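Local coordinates for protein UDP-galactopyranose mutase (Deinococcus radiodurans, PDB 3HDQ) that binds FAD and UDP-galactopyranose and probably interconverts the pyranose and furanose forms of the sugar nucleotide, at residues Asp262-Phe267 / Val359-Arg364; Phe267-Leu272 / Glu350-Ala355. All coordinates share one frame; numbering follows the deposited sequence.

Overall arrangement
Both contacts lie near the surface on the same side of the chain, with centres about 8 Å apart, and neither is a core contact. Contact 1 sets the short helix 261-264 and the turn after it against strand 359-361, an edge strand of the parallel sheet, and its second segment runs on to the FAD pyrophosphate. Contact 2 carries the same chain onward from the shared Phe267 and rests it on helix 340-355, the helix that precedes that strand. Aromatic rings dominate contact 1; contact 2, farther from the chain centre, hangs on one leucine. A salt bridge from Asp262 OD2 to Lys271 NZ and the packing of Phe361 on Ala353 join the two.

Contact 1. Residues Asp262-Phe267 / Val359-Arg364; sequences DAFFDF and VTFVGR. With FAD (flavin-adenine dinucleotide), chain L.
Phe264, in the short helix 261-264, faces Phe361 of the edge strand 359-361 with their CA atoms 10.1 Å apart, so side chains alone bridge the gap. The two rings form a T-shaped pair: the edge of Phe361 points at one face of Phe264, with planes at 82° and CZ of Phe361 3.7 Å from CD2 of Phe264. Phe264 extends toward the strand because its CG stands opposite the backbone N (chi1 -176°), and its CZ also meets both methyls of Val359, CG1 and CG2 each at 4.0 Å. Phe265 completes the cluster. Its ring is nearly parallel to that of Phe361 but slid far aside, centroids 5.8 Å apart, while CD2 of Phe264 sits over the centre of its face. Replacing Phe264 by an alanine would probably leave the edge of Phe361 without its facing ring and open a gap beside Val359. After Phe265, a Schellman motif with Asp266 at its positive-phi C-prime position ends the helix. Beyond the strand, Arg364 N donates to FAD O2P at 3.1 Å, and FAD C1' lies over one guanidinium face. Such an outer parallel strand leading into the cofactor's pyrophosphate site belongs to a Rossmann-type FAD-binding fold.

Contact 2. Residues Phe267-Leu272 / Glu350-Ala355; sequences FCYGKL and EALADA
Leu352 meets the type I turn Phe267-Gly270 mainly through its CD1 methyl, which touches both Tyr269 and Cys268. Packing is tightest at the tyrosine, where CE2 comes within 3.3 Å of Leu352 CD1; the methyl approaches the ring obliquely. Farther along the ring, the phenol OH lies beside the leucine branch point, 3.7 Å from CG, and reaches CD2 at 3.8 Å. Cys268 is the looser, exposed side: its single touch is SG on the same methyl, 3.6 Å from CD1 and from an adjacent direction. Its chi1 of 73° places the sulfur between backbone N and carbonyl carbon, where it also lies over the rim of one Tyr269 face. Side chains bridge well-separated backbones, the nearest CA atoms, of Cys268 and Leu352, standing 10.3 Å apart. The turn is closed by its own bond, Gly270 N to Phe267 O at 2.8 Å. Tyr349 OH ties it to the helix through Tyr269 N and Gly270 O, and Lys348 makes a cation-pi contact with the Tyr269 ring. Across the two segments there are only van der Waals contacts, the phenol oxygen included, burying 111 Å², which implies that Leu352 supplies shape and hydrophobic cover while Tyr349 supplies hydrogen bonds between turn and helix.

Contact 1. Residues Asp262-Phe267 / Val359-Arg364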
ATOM      1  N   ASP A 262      -4.198 -28.672  -5.563  1.00 30.20           N
ATOM      2  CA  ASP A 262      -5.414 -29.449  -5.736  1.00 29.73           C
ATOM      3  C   ASP A 262      -6.444 -28.621  -6.496  1.00 30.15           C
ATOM      4  O   ASP A 262      -7.087 -29.121  -7.415  1.00 29.91           O
ATOM      5  CB  ASP A 262      -5.961 -30.015  -4.410  1.00 31.75           C
ATOM      6  CG  ASP A 262      -6.145 -28.948  -3.331  1.00 34.28           C
ATOM      7  OD1 ASP A 262      -5.642 -27.818  -3.500  1.00 35.58           O
ATOM      8  OD2 ASP A 262      -6.797 -29.245  -2.308  1.00 29.65           O
ATOM      9  N   ALA A 263      -6.554 -27.345  -6.138  1.00 30.36           N
ATOM     10  CA  ALA A 263      -7.520 -26.437  -6.752  1.00 30.64           C
ATOM     11  C   ALA A 263      -7.247 -26.226  -8.229  1.00 32.58           C
ATOM     12  O   ALA A 263      -8.175 -26.077  -9.018  1.00 33.10           O
ATOM     13  CB  ALA A 263      -7.535 -25.086  -6.029  1.00 25.28           C
ATOM     14  N   PHE A 264      -5.975 -26.203  -8.607  1.00 32.80           N
ATOM     15  CA  PHE A 264      -5.639 -25.995 -10.009  1.00 28.47           C
ATOM     16  C   PHE A 264      -6.250 -27.105 -10.856  1.00 38.36           C
ATOM     17  O   PHE A 264      -6.701 -26.874 -11.976  1.00 35.00           O
ATOM     18  CB  PHE A 264      -4.129 -25.944 -10.203  1.00 27.93           C
ATOM     19  CG  PHE A 264      -3.716 -25.629 -11.605  1.00 33.32           C
ATOM     20  CD1 PHE A 264      -3.566 -24.312 -12.017  1.00 31.95           C
ATOM     21  CD2 PHE A 264      -3.485 -26.643 -12.518  1.00 30.49           C
ATOM     22  CE1 PHE A 264      -3.189 -24.020 -13.315  1.00 29.64           C
ATOM     23  CE2 PHE A 264      -3.108 -26.355 -13.815  1.00 28.44           C
ATOM     24  CZ  PHE A 264      -2.962 -25.043 -14.212  1.00 29.74           C
ATOM     25  N   PHE A 265      -6.272 -28.312 -10.301  1.00 32.82           N
ATOM     26  CA  PHE A 265      -6.785 -29.458 -11.020  1.00 30.91           C
ATOM     27  C   PHE A 265      -8.178 -29.837 -10.505  1.00 35.69           C
ATOM     28  O   PHE A 265      -8.545 -31.014 -10.468  1.00 37.08           O
ATOM     29  CB  PHE A 265      -5.800 -30.629 -10.919  1.00 28.72           C
ATOM     30  CG  PHE A 265      -4.489 -30.380 -11.628  1.00 34.08           C
ATOM     31  CD1 PHE A 265      -3.325 -30.135 -10.909  1.00 27.38           C
ATOM     32  CD2 PHE A 265      -4.421 -30.389 -13.017  1.00 29.62           C
ATOM     33  CE1 PHE A 265      -2.124 -29.905 -11.559  1.00 24.54           C
ATOM     34  CE2 PHE A 265      -3.214 -30.161 -13.679  1.00 26.38           C
ATOM     35  CZ  PHE A 265      -2.067 -29.922 -12.949  1.00 28.68           C
ATOM     36  N   ASP A 266      -8.945 -28.826 -10.109  1.00 30.92           N
ATOM     37  CA  ASP A 266     -10.356 -28.993  -9.755  1.00 37.92           C
ATOM     38  C   ASP A 266     -10.609 -30.098  -8.725  1.00 41.01           C
ATOM     39  O   ASP A 266     -11.639 -30.772  -8.777  1.00 36.79           O
ATOM     40  CB  ASP A 266     -11.199 -29.259 -11.012  1.00 36.34           C
ATOM     41  CG  ASP A 266     -11.243 -28.063 -11.963  1.00 49.45           C
ATOM     42  OD1 ASP A 266     -11.179 -26.901 -11.498  1.00 47.62           O
ATOM     43  OD2 ASP A 266     -11.356 -28.289 -13.189  1.00 60.02           O
ATOM     44  N   PHE A 267      -9.673 -30.280  -7.796  1.00 34.28           N
ATOM     45  CA  PHE A 267      -9.819 -31.282  -6.740  1.00 34.87           C
ATOM     46  C   PHE A 267     -10.198 -32.652  -7.306  1.00 36.69           C
ATOM     47  O   PHE A 267     -10.902 -33.430  -6.661  1.00 38.37           O
ATOM     48  CB  PHE A 267     -10.848 -30.810  -5.705  1.00 31.04           C
ATOM     49  CG  PHE A 267     -10.651 -29.375  -5.269  1.00 34.81           C
ATOM     50  CD1 PHE A 267      -9.705 -29.047  -4.304  1.00 30.56           C
ATOM     51  CD2 PHE A 267     -11.400 -28.352  -5.839  1.00 34.49           C
ATOM     52  CE1 PHE A 267      -9.517 -27.724  -3.906  1.00 31.70           C
ATOM     53  CE2 PHE A 267     -11.223 -27.029  -5.448  1.00 28.88           C
ATOM     54  CZ  PHE A 267     -10.274 -26.712  -4.480  1.00 28.97           C
ATOM     55  N   VAL A 359       2.621 -25.024 -17.996  1.00 32.39           N
ATOM     56  CA  VAL A 359       2.465 -24.532 -16.640  1.00 32.73           C
ATOM     57  C   VAL A 359       3.614 -25.018 -15.774  1.00 31.24           C
ATOM     58  O   VAL A 359       3.934 -26.207 -15.767  1.00 35.19           O
ATOM     59  CB  VAL A 359       1.133 -24.991 -16.018  1.00 30.68           C
ATOM     60  CG1 VAL A 359       0.935 -24.358 -14.651  1.00 28.80           C
ATOM     61  CG2 VAL A 359      -0.018 -24.613 -16.922  1.00 34.33           C
ATOM     62  N   THR A 360       4.255 -24.100 -15.058  1.00 30.96           N
ATOM     63  CA  THR A 360       5.195 -24.525 -14.026  1.00 32.24           C
ATOM     64  C   THR A 360       4.770 -24.109 -12.614  1.00 31.52           C
ATOM     65  O   THR A 360       4.308 -22.992 -12.378  1.00 33.75           O
ATOM     66  CB  THR A 360       6.698 -24.230 -14.362  1.00 37.44           C
ATOM     67  OG1 THR A 360       7.350 -23.636 -13.236  1.00 46.83           O
ATOM     68  CG2 THR A 360       6.849 -23.342 -15.552  1.00 25.33           C
ATOM     69  N   PHE A 361       4.901 -25.058 -11.695  1.00 28.92           N
ATOM     70  CA  PHE A 361       4.417 -24.913 -10.336  1.00 30.40           C
ATOM     71  C   PHE A 361       5.581 -24.571  -9.410  1.00 31.56           C
ATOM     72  O   PHE A 361       6.634 -25.208  -9.467  1.00 26.92           O
ATOM     73  CB  PHE A 361       3.710 -26.207  -9.896  1.00 29.94           C
ATOM     74  CG  PHE A 361       2.476 -26.526 -10.700  1.00 24.13           C
ATOM     75  CD1 PHE A 361       2.578 -26.925 -12.024  1.00 26.83           C
ATOM     76  CD2 PHE A 361       1.215 -26.409 -10.133  1.00 31.04           C
ATOM     77  CE1 PHE A 361       1.461 -27.196 -12.764  1.00 26.95           C
ATOM     78  CE2 PHE A 361       0.083 -26.685 -10.874  1.00 30.76           C
ATOM     79  CZ  PHE A 361       0.208 -27.086 -12.195  1.00 30.59           C
ATOM     80  N   VAL A 362       5.392 -23.550  -8.575  1.00 28.32           N
ATOM     81  CA  VAL A 362       6.456 -23.053  -7.700  1.00 27.39           C
ATOM     82  C   VAL A 362       5.867 -22.523  -6.413  1.00 24.81           C
ATOM     83  O   VAL A 362       4.809 -21.901  -6.435  1.00 22.69           O
ATOM     84  CB  VAL A 362       7.235 -21.873  -8.334  1.00 27.04           C
ATOM     85  CG1 VAL A 362       8.515 -21.606  -7.548  1.00 26.50           C
ATOM     86  CG2 VAL A 362       7.543 -22.140  -9.798  1.00 27.07           C
ATOM     87  N   GLY A 363       6.556 -22.762  -5.296  1.00 27.97           N
ATOM     88  CA  GLY A 363       6.206 -22.135  -4.034  1.00 25.37           C
ATOM     89  C   GLY A 363       5.631 -23.087  -3.006  1.00 31.88           C
ATOM     90  O   GLY A 363       5.369 -24.256  -3.307  1.00 29.86           O
ATOM     91  N   ARG A 364       5.421 -22.583  -1.791  1.00 26.79           N
ATOM     92  CA  ARG A 364       4.944 -23.424  -0.699  1.00 28.61           C
ATOM     93  C   ARG A 364       3.660 -24.188  -1.048  1.00 28.27           C
ATOM     94  O   ARG A 364       3.579 -25.397  -0.824  1.00 26.40           O
ATOM     95  CB  ARG A 364       4.750 -22.621   0.599  1.00 24.03           C
ATOM     96  CG  ARG A 364       4.078 -23.429   1.693  1.00 25.89           C
ATOM     97  CD  ARG A 364       3.674 -22.611   2.938  1.00 36.84           C
ATOM     98  NE  ARG A 364       4.793 -22.409   3.846  1.00 30.60           N
ATOM     99  CZ  ARG A 364       4.690 -22.294   5.167  1.00 28.96           C
ATOM    100  NH1 ARG A 364       3.514 -22.359   5.765  1.00 28.34           N
ATOM    101  NH2 ARG A 364       5.779 -22.097   5.892  1.00 28.66           N
TER
HETATM  102  PA  FAD L 450       2.165 -17.258  -0.836  1.00 29.25           P
HETATM  103  O1A FAD L 450       2.584 -16.194  -0.005  1.00 29.34           O
HETATM  104  O2A FAD L 450       1.163 -17.991  -0.182  1.00 34.04           O
HETATM  105  O5B FAD L 450       1.605 -16.609  -2.124  1.00 32.32           O
HETATM  106  C5B FAD L 450       0.872 -17.270  -3.084  1.00 23.01           C
HETATM  107  C4B FAD L 450      -0.118 -16.293  -3.629  1.00 28.61           C
HETATM  108  O4B FAD L 450      -0.882 -16.891  -4.614  1.00 28.89           O
HETATM  109  C3B FAD L 450      -1.080 -15.898  -2.536  1.00 29.11           C
HETATM  110  O3B FAD L 450      -1.009 -14.549  -2.216  1.00 28.51           O
HETATM  111  C2B FAD L 450      -2.425 -16.224  -3.093  1.00 31.51           C
HETATM  112  O2B FAD L 450      -3.300 -15.199  -2.816  1.00 32.88           O
HETATM  113  C1B FAD L 450      -2.157 -16.375  -4.561  1.00 27.65           C
HETATM  114  N9A FAD L 450      -3.164 -17.211  -5.207  1.00 33.02           N
HETATM  115  C8A FAD L 450      -3.543 -18.457  -4.899  1.00 35.17           C
HETATM  116  N7A FAD L 450      -4.486 -18.850  -5.716  1.00 33.20           N
HETATM  117  C5A FAD L 450      -4.738 -17.867  -6.566  1.00 36.02           C
HETATM  118  C6A FAD L 450      -5.614 -17.718  -7.617  1.00 32.29           C
HETATM  119  N6A FAD L 450      -6.298 -18.720  -8.053  1.00 35.26           N
HETATM  120  N1A FAD L 450      -5.649 -16.567  -8.320  1.00 36.68           N
HETATM  121  C2A FAD L 450      -4.832 -15.549  -7.983  1.00 31.95           C
HETATM  122  N3A FAD L 450      -3.973 -15.696  -6.953  1.00 28.63           N
HETATM  123  C4A FAD L 450      -3.927 -16.822  -6.246  1.00 33.59           C
HETATM  124  N1  FAD L 450       8.764 -17.847   6.652  1.00 28.21           N
HETATM  125  C2  FAD L 450       9.949 -17.458   7.136  1.00 27.59           C
HETATM  126  O2  FAD L 450      10.949 -17.564   6.492  1.00 26.62           O
HETATM  127  N3  FAD L 450       9.989 -16.933   8.365  1.00 31.22           N
HETATM  128  C4  FAD L 450       8.856 -16.798   9.095  1.00 32.08           C
HETATM  129  O4  FAD L 450       8.876 -16.335  10.185  1.00 28.01           O
HETATM  130  C4X FAD L 450       7.678 -17.212   8.591  1.00 28.82           C
HETATM  131  N5  FAD L 450       6.560 -17.088   9.335  1.00 30.04           N
HETATM  132  C5X FAD L 450       5.380 -17.498   8.830  1.00 32.63           C
HETATM  133  C6  FAD L 450       4.244 -17.355   9.590  1.00 29.98           C
HETATM  134  C7  FAD L 450       3.041 -17.764   9.088  1.00 30.78           C
HETATM  135  C7M FAD L 450       1.815 -17.625   9.893  1.00 25.16           C
HETATM  136  C8  FAD L 450       2.965 -18.297   7.834  1.00 29.00           C
HETATM  137  C8M FAD L 450       1.638 -18.734   7.341  1.00 28.45           C
HETATM  138  C9  FAD L 450       4.106 -18.432   7.069  1.00 29.23           C
HETATM  139  C9A FAD L 450       5.325 -18.039   7.563  1.00 28.48           C
HETATM  140  N10 FAD L 450       6.463 -18.155   6.820  1.00 30.45           N
HETATM  141  C10 FAD L 450       7.632 -17.742   7.353  1.00 27.35           C
HETATM  142  C1' FAD L 450       6.471 -18.838   5.501  1.00 31.02           C
HETATM  143  C2' FAD L 450       6.199 -17.909   4.340  1.00 31.73           C
HETATM  144  O2' FAD L 450       4.925 -17.410   4.537  1.00 37.30           O
HETATM  145  C3' FAD L 450       6.229 -18.612   2.987  1.00 40.22           C
HETATM  146  O3' FAD L 450       7.438 -19.122   2.633  1.00 51.24           O
HETATM  147  C4' FAD L 450       6.090 -17.626   1.886  1.00 35.77           C
HETATM  148  O4' FAD L 450       5.338 -16.587   2.434  1.00 27.59           O
HETATM  149  C5' FAD L 450       5.424 -18.314   0.731  1.00 36.74           C
HETATM  150  O5' FAD L 450       5.598 -17.710  -0.497  1.00 32.02           O
HETATM  151  P   FAD L 450       4.736 -18.194  -1.692  1.00 27.55           P
HETATM  152  O1P FAD L 450       4.891 -17.296  -2.768  1.00 26.34           O
HETATM  153  O2P FAD L 450       5.227 -19.465  -2.066  1.00 27.04           O
HETATM  154  O3P FAD L 450       3.257 -18.311  -1.211  1.00 28.59           O

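Contact 2. Residues Phe267-Leu272 / Glu350-Ala355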
ATOM      1  N   PHE A 267      -9.673 -30.280  -7.796  1.00 34.28           N
ATOM      2  CA  PHE A 267      -9.819 -31.282  -6.740  1.00 34.87           C
ATOM      3  C   PHE A 267     -10.198 -32.652  -7.306  1.00 36.69           C
ATOM      4  O   PHE A 267     -10.902 -33.430  -6.661  1.00 38.37           O
ATOM      5  CB  PHE A 267     -10.848 -30.810  -5.705  1.00 31.04           C
ATOM      6  CG  PHE A 267     -10.651 -29.375  -5.269  1.00 34.81           C
ATOM      7  CD1 PHE A 267      -9.705 -29.047  -4.304  1.00 30.56           C
ATOM      8  CD2 PHE A 267     -11.400 -28.352  -5.839  1.00 34.49           C
ATOM      9  CE1 PHE A 267      -9.517 -27.724  -3.906  1.00 31.70           C
ATOM     10  CE2 PHE A 267     -11.223 -27.029  -5.448  1.00 28.88           C
ATOM     11  CZ  PHE A 267     -10.274 -26.712  -4.480  1.00 28.97           C
ATOM     12  N   CYS A 268      -9.717 -32.939  -8.512  1.00 36.93           N
ATOM     13  CA  CYS A 268     -10.055 -34.181  -9.207  1.00 41.63           C
ATOM     14  C   CYS A 268      -9.642 -35.457  -8.459  1.00 39.33           C
ATOM     15  O   CYS A 268     -10.127 -36.543  -8.770  1.00 47.08           O
ATOM     16  CB  CYS A 268      -9.504 -34.183 -10.643  1.00 34.93           C
ATOM     17  SG  CYS A 268      -7.710 -34.381 -10.810  1.00 36.73           S
ATOM     18  N   TYR A 269      -8.759 -35.336  -7.473  1.00 35.65           N
ATOM     19  CA  TYR A 269      -8.411 -36.494  -6.654  1.00 30.83           C
ATOM     20  C   TYR A 269      -8.868 -36.315  -5.213  1.00 32.37           C
ATOM     21  O   TYR A 269      -8.440 -37.052  -4.337  1.00 34.70           O
ATOM     22  CB  TYR A 269      -6.906 -36.782  -6.658  1.00 34.60           C
ATOM     23  CG  TYR A 269      -6.290 -37.101  -8.007  1.00 36.28           C
ATOM     24  CD1 TYR A 269      -6.671 -38.225  -8.725  1.00 42.92           C
ATOM     25  CD2 TYR A 269      -5.302 -36.288  -8.544  1.00 36.57           C
ATOM     26  CE1 TYR A 269      -6.094 -38.520  -9.957  1.00 46.95           C
ATOM     27  CE2 TYR A 269      -4.720 -36.571  -9.770  1.00 41.21           C
ATOM     28  CZ  TYR A 269      -5.122 -37.685 -10.474  1.00 45.47           C
ATOM     29  OH  TYR A 269      -4.546 -37.963 -11.691  1.00 41.42           O
ATOM     30  N   GLY A 270      -9.727 -35.332  -4.967  1.00 32.34           N
ATOM     31  CA  GLY A 270     -10.146 -35.019  -3.613  1.00 35.81           C
ATOM     32  C   GLY A 270      -9.335 -33.880  -3.011  1.00 38.57           C
ATOM     33  O   GLY A 270      -8.350 -33.427  -3.598  1.00 36.51           O
ATOM     34  N   LYS A 271      -9.743 -33.414  -1.834  1.00 33.16           N
ATOM     35  CA  LYS A 271      -9.105 -32.257  -1.219  1.00 36.13           C
ATOM     36  C   LYS A 271      -7.733 -32.585  -0.624  1.00 35.07           C
ATOM     37  O   LYS A 271      -7.618 -33.492   0.194  1.00 35.68           O
ATOM     38  CB  LYS A 271     -10.019 -31.656  -0.147  1.00 35.49           C
ATOM     39  CG  LYS A 271      -9.470 -30.371   0.476  1.00 44.66           C
ATOM     40  CD  LYS A 271      -9.470 -29.212  -0.528  1.00 40.23           C
ATOM     41  CE  LYS A 271      -8.848 -27.938   0.061  1.00 40.78           C
ATOM     42  NZ  LYS A 271      -7.358 -28.012   0.107  1.00 29.86           N
ATOM     43  N   LEU A 272      -6.698 -31.863  -1.061  1.00 30.28           N
ATOM     44  CA  LEU A 272      -5.379 -31.926  -0.435  1.00 30.71           C
ATOM     45  C   LEU A 272      -5.453 -31.103   0.852  1.00 32.48           C
ATOM     46  O   LEU A 272      -5.838 -29.941   0.810  1.00 32.55           O
ATOM     47  CB  LEU A 272      -4.332 -31.298  -1.346  1.00 31.95           C
ATOM     48  CG  LEU A 272      -3.061 -32.086  -1.656  1.00 34.95           C
ATOM     49  CD1 LEU A 272      -1.927 -31.135  -2.024  1.00 23.91           C
ATOM     50  CD2 LEU A 272      -2.661 -33.026  -0.510  1.00 25.44           C
ATOM     51  N   GLU A 350       1.028 -34.067  -8.400  1.00 28.30           N
ATOM     52  CA  GLU A 350       2.349 -33.761  -8.921  1.00 32.98           C
ATOM     53  C   GLU A 350       2.572 -34.371 -10.303  1.00 38.75           C
ATOM     54  O   GLU A 350       3.234 -33.771 -11.152  1.00 38.34           O
ATOM     55  CB  GLU A 350       3.411 -34.257  -7.940  1.00 30.00           C
ATOM     56  CG  GLU A 350       4.848 -34.029  -8.388  1.00 35.75           C
ATOM     57  CD  GLU A 350       5.866 -34.476  -7.336  1.00 42.60           C
ATOM     58  OE1 GLU A 350       6.950 -33.865  -7.256  1.00 41.91           O
ATOM     59  OE2 GLU A 350       5.576 -35.430  -6.579  1.00 41.78           O
ATOM     60  N   ALA A 351       2.033 -35.570 -10.521  1.00 34.34           N
ATOM     61  CA  ALA A 351       2.119 -36.214 -11.829  1.00 36.61           C
ATOM     62  C   ALA A 351       1.335 -35.403 -12.846  1.00 31.87           C
ATOM     63  O   ALA A 351       1.769 -35.237 -13.982  1.00 35.85           O
ATOM     64  CB  ALA A 351       1.590 -37.643 -11.771  1.00 34.82           C
ATOM     65  N   LEU A 352       0.179 -34.899 -12.432  1.00 33.87           N
ATOM     66  CA  LEU A 352      -0.602 -33.998 -13.276  1.00 32.48           C
ATOM     67  C   LEU A 352       0.191 -32.724 -13.569  1.00 36.26           C
ATOM     68  O   LEU A 352       0.309 -32.312 -14.719  1.00 40.90           O
ATOM     69  CB  LEU A 352      -1.942 -33.652 -12.621  1.00 27.83           C
ATOM     70  CG  LEU A 352      -2.989 -34.758 -12.640  1.00 40.18           C
ATOM     71  CD1 LEU A 352      -4.293 -34.262 -12.034  1.00 33.15           C
ATOM     72  CD2 LEU A 352      -3.204 -35.265 -14.072  1.00 37.70           C
ATOM     73  N   ALA A 353       0.752 -32.117 -12.523  1.00 34.76           N
ATOM     74  CA  ALA A 353       1.555 -30.909 -12.680  1.00 33.93           C
ATOM     75  C   ALA A 353       2.682 -31.112 -13.682  1.00 37.69           C
ATOM     76  O   ALA A 353       2.819 -30.338 -14.623  1.00 39.79           O
ATOM     77  CB  ALA A 353       2.116 -30.443 -11.327  1.00 27.47           C
ATOM     78  N   ASP A 354       3.493 -32.146 -13.460  1.00 38.51           N
ATOM     79  CA  ASP A 354       4.668 -32.413 -14.293  1.00 44.45           C
ATOM     80  C   ASP A 354       4.275 -32.596 -15.750  1.00 47.01           C
ATOM     81  O   ASP A 354       5.090 -32.394 -16.659  1.00 45.34           O
ATOM     82  CB  ASP A 354       5.402 -33.679 -13.824  1.00 47.38           C
ATOM     83  CG  ASP A 354       6.114 -33.498 -12.482  1.00 52.84           C
ATOM     84  OD1 ASP A 354       6.476 -34.528 -11.875  1.00 49.35           O
ATOM     85  OD2 ASP A 354       6.314 -32.343 -12.033  1.00 48.37           O
ATOM     86  N   ALA A 355       3.027 -32.992 -15.968  1.00 35.00           N
ATOM     87  CA  ALA A 355       2.564 -33.280 -17.313  1.00 43.60           C
ATOM     88  C   ALA A 355       1.931 -32.057 -17.977  1.00 45.89           C
ATOM     89  O   ALA A 355       1.852 -31.989 -19.200  1.00 49.15           O
ATOM     90  CB  ALA A 355       1.585 -34.440 -17.289  1.00 37.54           C
TER